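PDB 2PN0: prokaryotic transcription elongation factor GreA/GreB from Nitrosomonas europaea, which probably binds RNA polymerase and acts as a transcription factor of the GreA/GreB family. Local coordinates for residues P7-S12 with E38-R43; V57-T62 with L78-D83. One frame throughout, in Å; residues are numbered along the deposited sequence. Where two conformers were deposited one is given.

Contact 1: residues P7-S12 with E38-R43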
loop_
_atom_site.group_PDB
_atom_site.type_symbol
_atom_site.label_atom_id
_atom_site.label_comp_id
_atom_site.label_asym_id
_atom_site.label_seq_id
_atom_site.Cartn_x
_atom_site.Cartn_y
_atom_site.Cartn_z
ATOM N N PRO A 7 -12.234 -1.235 -20.390
ATOM C CA PRO A 7 -12.506 -2.654 -20.160
ATOM C C PRO A 7 -12.934 -2.918 -18.715
ATOM O O PRO A 7 -12.237 -2.546 -17.776
ATOM C CB PRO A 7 -11.169 -3.331 -20.478
ATOM C CG PRO A 7 -10.129 -2.286 -20.203
ATOM C CD PRO A 7 -10.782 -0.942 -20.406
ATOM N N LYS A 8 -14.100 -3.535 -18.568
ATOM C CA LYS A 8 -14.626 -3.922 -17.273
ATOM C C LYS A 8 -13.744 -5.024 -16.695
ATOM O O LYS A 8 -13.275 -5.897 -17.430
ATOM C CB LYS A 8 -16.061 -4.440 -17.431
ATOM C CG LYS A 8 -16.909 -3.665 -18.431
ATOM C CD LYS A 8 -18.383 -3.997 -18.253
ATOM C CE LYS A 8 -19.211 -3.532 -19.445
ATOM N NZ LYS A 8 -19.030 -2.072 -19.757
ATOM N N ILE A 9 -13.486 -4.971 -15.393
ATOM C CA ILE A 9 -12.842 -6.096 -14.726
ATOM C C ILE A 9 -13.915 -7.159 -14.519
ATOM O O ILE A 9 -15.106 -6.858 -14.608
ATOM C CB ILE A 9 -12.180 -5.701 -13.365
ATOM C CG1 ILE A 9 -13.246 -5.232 -12.350
ATOM C CG2 ILE A 9 -11.023 -4.690 -13.613
ATOM C CD1 ILE A 9 -12.812 -5.264 -10.854
HETATM N N MSE A 10 -13.482 -8.389 -14.249
HETATM C CA MSE A 10 -14.374 -9.499 -13.944
HETATM C C MSE A 10 -14.231 -9.852 -12.464
HETATM O O MSE A 10 -13.094 -9.951 -11.960
HETATM C CB MSE A 10 -14.010 -10.738 -14.783
HETATM C CG MSE A 10 -13.756 -10.484 -16.260
HETATM SE SE MSE A 10 -13.356 -12.109 -17.301
HETATM C CE MSE A 10 -14.858 -13.213 -16.738
ATOM N N ILE A 11 -15.374 -10.032 -11.791
ATOM C CA ILE A 11 -15.477 -10.470 -10.383
ATOM C C ILE A 11 -16.501 -11.575 -10.275
ATOM O O ILE A 11 -17.440 -11.604 -11.067
ATOM C CB ILE A 11 -16.137 -9.396 -9.473
ATOM C CG1 ILE A 11 -16.690 -8.223 -10.284
ATOM C CG2 ILE A 11 -15.261 -9.080 -8.264
ATOM C CD1 ILE A 11 -16.930 -6.967 -9.462
ATOM N N SER A 12 -16.373 -12.417 -9.250
ATOM C CA SER A 12 -17.416 -13.379 -8.948
ATOM C C SER A 12 -18.550 -12.645 -8.251
ATOM O O SER A 12 -18.348 -11.552 -7.684
ATOM C CB SER A 12 -16.901 -14.513 -8.057
ATOM O OG SER A 12 -16.805 -14.097 -6.709
ATOM N N GLU A 38 -14.772 1.982 -6.127
ATOM C CA GLU A 38 -16.245 1.925 -6.281
ATOM C C GLU A 38 -16.680 1.969 -7.751
ATOM O O GLU A 38 -17.546 1.185 -8.206
ATOM C CB GLU A 38 -16.898 3.101 -5.518
ATOM C CG GLU A 38 -16.846 2.929 -4.037
ATOM C CD GLU A 38 -17.417 4.116 -3.253
ATOM O OE1 GLU A 38 -17.431 5.271 -3.777
ATOM O OE2 GLU A 38 -17.815 3.879 -2.079
ATOM N N ALA A 39 -16.073 2.886 -8.506
ATOM C CA ALA A 39 -16.425 3.083 -9.906
ATOM C C ALA A 39 -16.142 1.798 -10.696
ATOM O O ALA A 39 -16.988 1.328 -11.504
ATOM C CB ALA A 39 -15.642 4.261 -10.481
ATOM N N GLU A 40 -14.959 1.236 -10.459
ATOM C CA GLU A 40 -14.560 -0.007 -11.073
ATOM C C GLU A 40 -15.529 -1.160 -10.723
ATOM O O GLU A 40 -15.950 -1.926 -11.588
ATOM C CB GLU A 40 -13.127 -0.303 -10.623
ATOM C CG GLU A 40 -12.617 -1.596 -11.059
ATOM C CD GLU A 40 -11.189 -1.766 -10.645
ATOM O OE1 GLU A 40 -10.918 -1.738 -9.410
ATOM O OE2 GLU A 40 -10.360 -1.931 -11.559
ATOM N N LEU A 41 -15.906 -1.254 -9.448
ATOM C CA LEU A 41 -16.904 -2.248 -9.016
ATOM C C LEU A 41 -18.272 -2.064 -9.660
ATOM O O LEU A 41 -18.928 -3.050 -10.029
ATOM C CB LEU A 41 -17.024 -2.283 -7.483
ATOM C CG LEU A 41 -15.792 -2.878 -6.765
ATOM C CD1 LEU A 41 -15.868 -2.714 -5.246
ATOM C CD2 LEU A 41 -15.608 -4.380 -7.095
ATOM N N ALA A 42 -18.708 -0.809 -9.779
ATOM C CA ALA A 42 -20.055 -0.501 -10.277
ATOM C C ALA A 42 -20.275 -0.981 -11.703
ATOM O O ALA A 42 -21.395 -1.365 -12.072
ATOM C CB ALA A 42 -20.308 0.988 -10.190
ATOM N N ARG A 43 -19.210 -0.957 -12.495
ATOM C CA ARG A 43 -19.301 -1.291 -13.918
ATOM C C ARG A 43 -18.645 -2.634 -14.259
ATOM O O ARG A 43 -18.549 -3.022 -15.442
ATOM C CB ARG A 43 -18.662 -0.191 -14.748
ATOM C CG ARG A 43 -17.175 -0.069 -14.532
ATOM C CD ARG A 43 -16.604 1.024 -15.400
ATOM N NE ARG A 43 -16.970 0.843 -16.807
ATOM C CZ ARG A 43 -16.136 0.406 -17.745
ATOM N NH1 ARG A 43 -14.876 0.112 -17.431
ATOM N NH2 ARG A 43 -16.558 0.277 -19.001
HETATM O O HOH W 1 -14.713 -2.688 -14.062
#
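Ile-9 packs against the aliphatic part of Glu-40, where the chain entering strand 10-12 passes the last turn of helix 34-42; both belong to the Rnk N-terminal region, a pair of helices beside a short two-stranded parallel sheet. Glu-40 holds CG anti to its backbone N (chi1 175°) and runs on extended, crossing Ile-9 at about a right angle. Ile-9 CD1 lies 3.7 Å from Glu-40 CG, while Ile-9 CG2 comes 3.5 Å from Glu-40 OE2, methyl against carboxylate oxygen. An alanine at Glu-40 would probably leave a gap beside Ile-9 CD1 and CG2 and give that side chain more room to turn. Farther along, Ile-11 CD1 meets Leu-41 CD2 in the conformer given, a tentative contact since Ile-11 was modelled in two; Leu-41 continues onto Leu-19 and Leu-23 of helix 13-25. At the other end Lys-8 crosses Arg-43, its CG over one face of the guanidinium, offset toward the rim, and its CD close to Arg-43 O. Lys-8 NZ and Arg-43 NH2, two donors of like charge, stand 3.5 Å apart; Arg-43 NH2 has its hydrogen bond with Lys-6 O. No direct hydrogen bond joins the two segments. Instead one water bridges them, accepting from Ile-9 N at 2.9 Å and donating to Glu-40 O at 2.9 Å.

Contact 2: residues V57-T62 with L78-D83; sequences VTMNST and LVYPKD
Met-59, a selenomethionine, lays its terminal methyl squarely on the Tyr-80 ring: CE sits 3.6 Å from the ring centroid and only 4° off the normal, a CH-pi contact within a Met-aromatic pair. The chain is bent at both chi2 (-54°) and chi3 (-55°), the second bend setting CE over the ring centre, while CG touches Tyr-80 OH. SE stands more obliquely to the ring and packs 4.0 Å from Leu-78 CD2. That same leucine methyl also meets Val-57 CG1, their side chains crossing at about a right angle.

Two backbone hydrogen bonds tie the segments together. Asn-60 N gives a short, bent bond to Leu-78 O (2.7 Å), and Leu-78 N returns a straighter one to Ser-61 O (3.0 Å). Leu-78 is thus held through both its O and its N. A type II turn from Thr-58 to Ser-61 presents these groups; Asn-60 occupies its positive-phi position, and Thr-58 OG1 and Ser-61 OG share a hydrogen bond across the turn.

Farther out, Asn-60 reaches the 3-10 segment 81-83 through water. One water donates to Asn-60 OD1 and Asp-83 OD2 and accepts from Tyr-80 N; another accepts from Asn-60 ND2 and Lys-82 NZ, the lysine being salt-bridged to Asp-83. Tyr-80 OH hydrogen-bonds Asp-15 of helix 13-25, and Arg-18 makes a cation-pi contact with the ring. Strand 77-79 pairs in parallel with strand 90-92, Val-57 and Ser-61 rest on Val-127 of strand 119-128, and helix 13-25 lies against Tyr-80.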
loop_
_atom_site.group_PDB
_atom_site.type_symbol
_atom_site.label_atom_id
_atom_site.label_comp_id
_atom_site.label_asym_id
_atom_site.label_seq_id
_atom_site.Cartn_x
_atom_site.Cartn_y
_atom_site.Cartn_z
ATOM N N VAL A 57 -6.599 -11.529 -11.253
ATOM C CA VAL A 57 -6.515 -11.331 -9.799
ATOM C C VAL A 57 -7.906 -11.131 -9.194
ATOM O O VAL A 57 -8.602 -10.176 -9.520
ATOM C CB VAL A 57 -5.627 -10.111 -9.445
ATOM C CG1 VAL A 57 -5.567 -9.945 -7.919
ATOM C CG2 VAL A 57 -4.209 -10.343 -9.961
ATOM N N THR A 58 -8.290 -12.057 -8.325
ATOM C CA THR A 58 -9.550 -11.990 -7.613
ATOM C C THR A 58 -9.267 -11.836 -6.127
ATOM O O THR A 58 -8.131 -11.962 -5.677
ATOM C CB THR A 58 -10.400 -13.264 -7.846
ATOM O OG1 THR A 58 -9.664 -14.429 -7.414
ATOM C CG2 THR A 58 -10.704 -13.384 -9.313
HETATM N N MSE A 59 -10.299 -11.578 -5.349
HETATM C CA MSE A 59 -10.126 -11.643 -3.881
HETATM C C MSE A 59 -9.530 -13.020 -3.531
HETATM O O MSE A 59 -9.901 -14.056 -4.137
HETATM C CB MSE A 59 -11.471 -11.403 -3.179
HETATM C CG MSE A 59 -12.048 -9.983 -3.371
HETATM SE SE MSE A 59 -10.774 -8.557 -2.846
HETATM C CE MSE A 59 -10.430 -9.159 -1.031
ATOM N N ASN A 60 -8.590 -13.026 -2.581
ATOM C CA ASN A 60 -7.921 -14.240 -2.090
ATOM C C ASN A 60 -6.952 -14.914 -3.069
ATOM O O ASN A 60 -6.489 -16.042 -2.798
ATOM C CB ASN A 60 -8.939 -15.238 -1.482
ATOM C CG ASN A 60 -9.616 -14.675 -0.250
ATOM O OD1 ASN A 60 -8.935 -14.230 0.667
ATOM N ND2 ASN A 60 -10.963 -14.720 -0.205
ATOM N N SER A 61 -6.678 -14.231 -4.191
ATOM C CA SER A 61 -5.630 -14.656 -5.150
ATOM C C SER A 61 -4.267 -14.383 -4.520
ATOM O O SER A 61 -4.070 -13.356 -3.856
ATOM C CB SER A 61 -5.696 -13.859 -6.482
ATOM O OG SER A 61 -6.762 -14.344 -7.292
ATOM N N THR A 62 -3.300 -15.272 -4.772
ATOM C CA THR A 62 -1.895 -14.965 -4.459
ATOM C C THR A 62 -1.217 -14.529 -5.752
ATOM O O THR A 62 -1.302 -15.249 -6.759
ATOM C CB THR A 62 -1.174 -16.191 -3.836
ATOM O OG1 THR A 62 -1.767 -16.447 -2.568
ATOM C CG2 THR A 62 0.307 -15.911 -3.616
ATOM N N LEU A 78 -4.098 -10.989 -1.947
ATOM C CA LEU A 78 -5.091 -9.920 -1.840
ATOM C C LEU A 78 -6.216 -10.423 -0.961
ATOM O O LEU A 78 -6.857 -11.422 -1.291
ATOM C CB LEU A 78 -5.645 -9.623 -3.238
ATOM C CG LEU A 78 -6.734 -8.570 -3.313
ATOM C CD1 LEU A 78 -6.261 -7.185 -2.734
ATOM C CD2 LEU A 78 -7.282 -8.476 -4.751
ATOM N N VAL A 79 -6.446 -9.764 0.163
ATOM C CA VAL A 79 -7.417 -10.296 1.128
ATOM C C VAL A 79 -8.414 -9.251 1.605
ATOM O O VAL A 79 -8.199 -8.034 1.474
ATOM C CB VAL A 79 -6.696 -10.871 2.384
ATOM C CG1 VAL A 79 -5.824 -12.075 1.996
ATOM C CG2 VAL A 79 -5.872 -9.754 3.041
ATOM N N TYR A 80 -9.517 -9.745 2.202
ATOM C CA TYR A 80 -10.402 -8.878 2.971
ATOM C C TYR A 80 -9.717 -8.435 4.267
ATOM O O TYR A 80 -8.766 -9.089 4.682
ATOM C CB TYR A 80 -11.696 -9.628 3.285
ATOM C CG TYR A 80 -12.549 -9.836 2.050
ATOM C CD1 TYR A 80 -13.330 -8.793 1.531
ATOM C CD2 TYR A 80 -12.568 -11.062 1.394
ATOM C CE1 TYR A 80 -14.122 -8.985 0.380
ATOM C CE2 TYR A 80 -13.338 -11.253 0.249
ATOM C CZ TYR A 80 -14.118 -10.214 -0.240
ATOM O OH TYR A 80 -14.908 -10.403 -1.361
ATOM N N PRO A 81 -10.155 -7.303 4.856
ATOM C CA PRO A 81 -9.519 -6.816 6.097
ATOM C C PRO A 81 -9.335 -7.890 7.186
ATOM O O PRO A 81 -8.273 -7.920 7.816
ATOM C CB PRO A 81 -10.436 -5.681 6.539
ATOM C CG PRO A 81 -10.906 -5.103 5.239
ATOM C CD PRO A 81 -11.173 -6.346 4.376
ATOM N N LYS A 82 -10.321 -8.786 7.361
ATOM C CA LYS A 82 -10.238 -9.851 8.385
ATOM C C LYS A 82 -8.957 -10.701 8.276
ATOM O O LYS A 82 -8.505 -11.275 9.275
ATOM C CB LYS A 82 -11.476 -10.751 8.339
ATOM C CG LYS A 82 -11.669 -11.503 7.047
ATOM C CD LYS A 82 -13.042 -12.188 7.012
ATOM C CE LYS A 82 -13.498 -12.457 5.584
ATOM N NZ LYS A 82 -12.604 -13.362 4.821
ATOM N N ASP A 83 -8.357 -10.756 7.081
ATOM C CA ASP A 83 -7.287 -11.718 6.837
ATOM C C ASP A 83 -5.877 -11.174 6.694
ATOM O O ASP A 83 -4.935 -11.941 6.418
ATOM C CB ASP A 83 -7.650 -12.597 5.653
ATOM C CG ASP A 83 -8.829 -13.478 5.950
ATOM O OD1 ASP A 83 -8.847 -14.084 7.060
ATOM O OD2 ASP A 83 -9.725 -13.588 5.090
HETATM O O HOH W 2 -9.757 -12.589 2.585
HETATM O O HOH W 3 -12.823 -14.515 2.306
#

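In the fold
The two contacts lie in series along the chain: contact 1 closes within the Rnk N-terminal region before contact 2 opens in the GreA/GreB C-terminal region. Their centres are 16 Å apart and their nearest atoms about 5 Å, without touching. Contact 1 lies near the surface and contact 2 deeper: the centre of contact 1 is 12 Å, and that of contact 2 7 Å, from the centre of the chain. Helix 13-25 connects them, receiving Leu-41 from contact 1 on Leu-19 and Tyr-80 from contact 2 on the same leucine. Both also reach the second subunit, Glu-40 packing on Gly-116 of that subunit and Pro-81 on its Thr-86.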